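Local coordinates for protein ESSB (Geobacillus thermodenitrificans, PDB 2YNQ) that is an integral membrane component of the type VII secretion system, present here as its extracellular fragment, at residues Thr16-Leu20 / Gln21-Ser25. Residues are numbered along the deposited sequence; the frame is centred on the assembly and turned at random.
With NA (sodium ion), chain G.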
loop_
_atom_site.group_PDB
_atom_site.type_symbol
_atom_site.label_atom_id
_atom_site.label_comp_id
_atom_site.label_asym_id
_atom_site.label_seq_id
_atom_site.Cartn_x
_atom_site.Cartn_y
_atom_site.Cartn_z
ATOM N N THR D 16 14.925 -6.857 -18.887
ATOM C CA THR D 16 15.035 -8.277 -18.707
ATOM C C THR D 16 16.236 -8.544 -17.811
ATOM O O THR D 16 16.130 -9.297 -16.839
ATOM C CB THR D 16 15.177 -8.989 -20.050
ATOM O OG1 THR D 16 13.941 -8.874 -20.755
ATOM C CG2 THR D 16 15.504 -10.469 -19.865
ATOM N N GLU D 17 17.364 -7.899 -18.104
ATOM C CA GLU D 17 18.551 -8.072 -17.291
ATOM C C GLU D 17 18.317 -7.693 -15.818
ATOM O O GLU D 17 18.858 -8.322 -14.908
ATOM C CB GLU D 17 19.729 -7.294 -17.894
ATOM C CG GLU D 17 20.976 -7.261 -17.020
ATOM C CD GLU D 17 22.213 -6.702 -17.733
ATOM O OE1 GLU D 17 22.174 -6.472 -18.968
ATOM O OE2 GLU D 17 23.236 -6.509 -17.051
ATOM N N LEU D 18 17.531 -6.648 -15.590
ATOM C CA LEU D 18 17.281 -6.174 -14.224
ATOM C C LEU D 18 16.253 -7.063 -13.540
ATOM O O LEU D 18 16.425 -7.426 -12.376
ATOM C CB LEU D 18 16.841 -4.713 -14.217
ATOM C CG LEU D 18 17.883 -3.723 -14.748
ATOM C CD1 LEU D 18 17.136 -2.488 -15.205
ATOM C CD2 LEU D 18 18.967 -3.369 -13.711
ATOM N N PHE D 19 15.233 -7.467 -14.288
ATOM C CA PHE D 19 14.199 -8.325 -13.735
ATOM C C PHE D 19 14.705 -9.678 -13.279
ATOM O O PHE D 19 14.344 -10.157 -12.189
ATOM C CB PHE D 19 13.057 -8.525 -14.716
ATOM C CG PHE D 19 11.938 -9.326 -14.146
ATOM C CD1 PHE D 19 11.056 -8.744 -13.217
ATOM C CD2 PHE D 19 11.772 -10.666 -14.512
ATOM C CE1 PHE D 19 10.034 -9.483 -12.666
ATOM C CE2 PHE D 19 10.749 -11.422 -13.956
ATOM C CZ PHE D 19 9.868 -10.830 -13.033
ATOM N N LEU D 20 15.546 -10.296 -14.110
ATOM C CA LEU D 20 16.131 -11.599 -13.799
ATOM C C LEU D 20 16.973 -11.573 -12.522
ATOM O O LEU D 20 17.302 -12.627 -11.981
ATOM C CB LEU D 20 16.949 -12.102 -14.984
ATOM C CG LEU D 20 16.083 -12.568 -16.146
ATOM C CD1 LEU D 20 16.939 -13.065 -17.280
ATOM C CD2 LEU D 20 15.147 -13.654 -15.671
ATOM N N GLN D 21 17.280 -10.353 -12.060
ATOM C CA GLN D 21 18.018 -10.059 -10.835
ATOM C C GLN D 21 17.138 -9.499 -9.726
ATOM O O GLN D 21 17.669 -9.046 -8.695
ATOM C CB GLN D 21 18.999 -8.928 -11.111
ATOM C CG GLN D 21 20.302 -9.338 -11.594
ATOM C CD GLN D 21 21.156 -8.143 -11.925
ATOM O OE1 GLN D 21 21.979 -7.718 -11.106
ATOM N NE2 GLN D 21 20.978 -7.591 -13.127
ATOM N N ASN D 22 15.824 -9.433 -9.972
ATOM C CA ASN D 22 14.852 -8.892 -9.004
ATOM C C ASN D 22 15.016 -7.401 -8.750
ATOM O O ASN D 22 14.708 -6.910 -7.677
ATOM C CB ASN D 22 14.959 -9.629 -7.675
ATOM C CG ASN D 22 15.045 -11.124 -7.842
ATOM O OD1 ASN D 22 14.164 -11.740 -8.452
ATOM N ND2 ASN D 22 16.100 -11.734 -7.272
ATOM N N LYS D 23 15.515 -6.673 -9.731
ATOM C CA LYS D 23 15.702 -5.236 -9.552
ATOM C C LYS D 23 14.453 -4.497 -9.997
ATOM O O LYS D 23 14.452 -3.779 -11.001
ATOM C CB LYS D 23 16.948 -4.753 -10.300
ATOM C CG LYS D 23 18.225 -5.127 -9.568
ATOM C CD LYS D 23 19.455 -4.614 -10.260
ATOM C CE LYS D 23 20.690 -5.006 -9.478
ATOM N NZ LYS D 23 21.860 -4.285 -10.029
ATOM N N TYR D 24 13.388 -4.691 -9.228
ATOM C CA TYR D 24 12.064 -4.186 -9.572
ATOM C C TYR D 24 12.039 -2.673 -9.850
ATOM O O TYR D 24 11.554 -2.254 -10.898
ATOM C CB TYR D 24 11.040 -4.590 -8.494
ATOM C CG TYR D 24 11.045 -6.076 -8.169
ATOM C CD1 TYR D 24 10.775 -7.015 -9.150
ATOM C CD2 TYR D 24 11.313 -6.539 -6.881
ATOM C CE1 TYR D 24 10.779 -8.373 -8.867
ATOM C CE2 TYR D 24 11.320 -7.905 -6.587
ATOM C CZ TYR D 24 11.046 -8.811 -7.597
ATOM O OH TYR D 24 11.048 -10.169 -7.359
ATOM N N SER D 25 12.586 -1.877 -8.933
ATOM C CA SER D 25 12.578 -0.423 -9.071
ATOM C C SER D 25 13.208 -0.029 -10.391
ATOM O O SER D 25 12.688 0.819 -11.117
ATOM C CB SER D 25 13.332 0.267 -7.922
ATOM O OG SER D 25 12.902 -0.204 -6.651
HETATM NA NA NA G . 19.330 -8.852 -6.782
HETATM O O HOH W 1 12.678 -11.453 -10.505
HETATM O O HOH W 2 21.294 -8.535 -8.250
HETATM O O HOH W 3 19.944 -11.373 -7.503
HETATM O O HOH W 4 21.105 -8.771 -5.148
#
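E17 offers its carbonyl O to the side-chain amide of Q21, whose NE2 donates a nearly straight bond of 2.9 Å (168°). The oxygen lies close to the amide plane, whereas the donor stands above the carbonyl plane of E17. The two side chains run side by side, E17 CG 3.9 Å from Q21 NE2. OE1 of the same amide accepts from a water that binds the sodium ion. The backbone Q21 O is itself a ligand of the metal, 2.5 Å from the sodium. An alanine in place of Q21 would probably leave the E17 carbonyl and that sodium-bound water without this shared partner. Two backbone N-H groups grip L18 O, that of Q21 and, at 2.9 Å, K23 N. Beside it, L18 CD2 packs on K23 CD at 3.7 Å, the side chains crossing at about a right angle. F19 O takes N22 N at 2.8 Å, closing a type I turn, and a water links this oxygen to N22 OD1. With CG anti to the backbone N (chi1 -176°), the F19 ring has its CE1 at the edge of the Y24 ring, 4.0 Å from Y24 CE1. Together with the positive phi of N22 (67°), the bonds from K23 N to L18 O and from N22 N to F19 O make a Schellman motif, and K23 stands at the N-cap position of helix 24-31. This surface corner thus joins helix 7-19 to helix 24-31: L18 rests on V27 and T30, F19 and Y24 reach S50 of helix 41-53, and Q136 of the second subunit shares the sodium ion and accepts from N22 ND2.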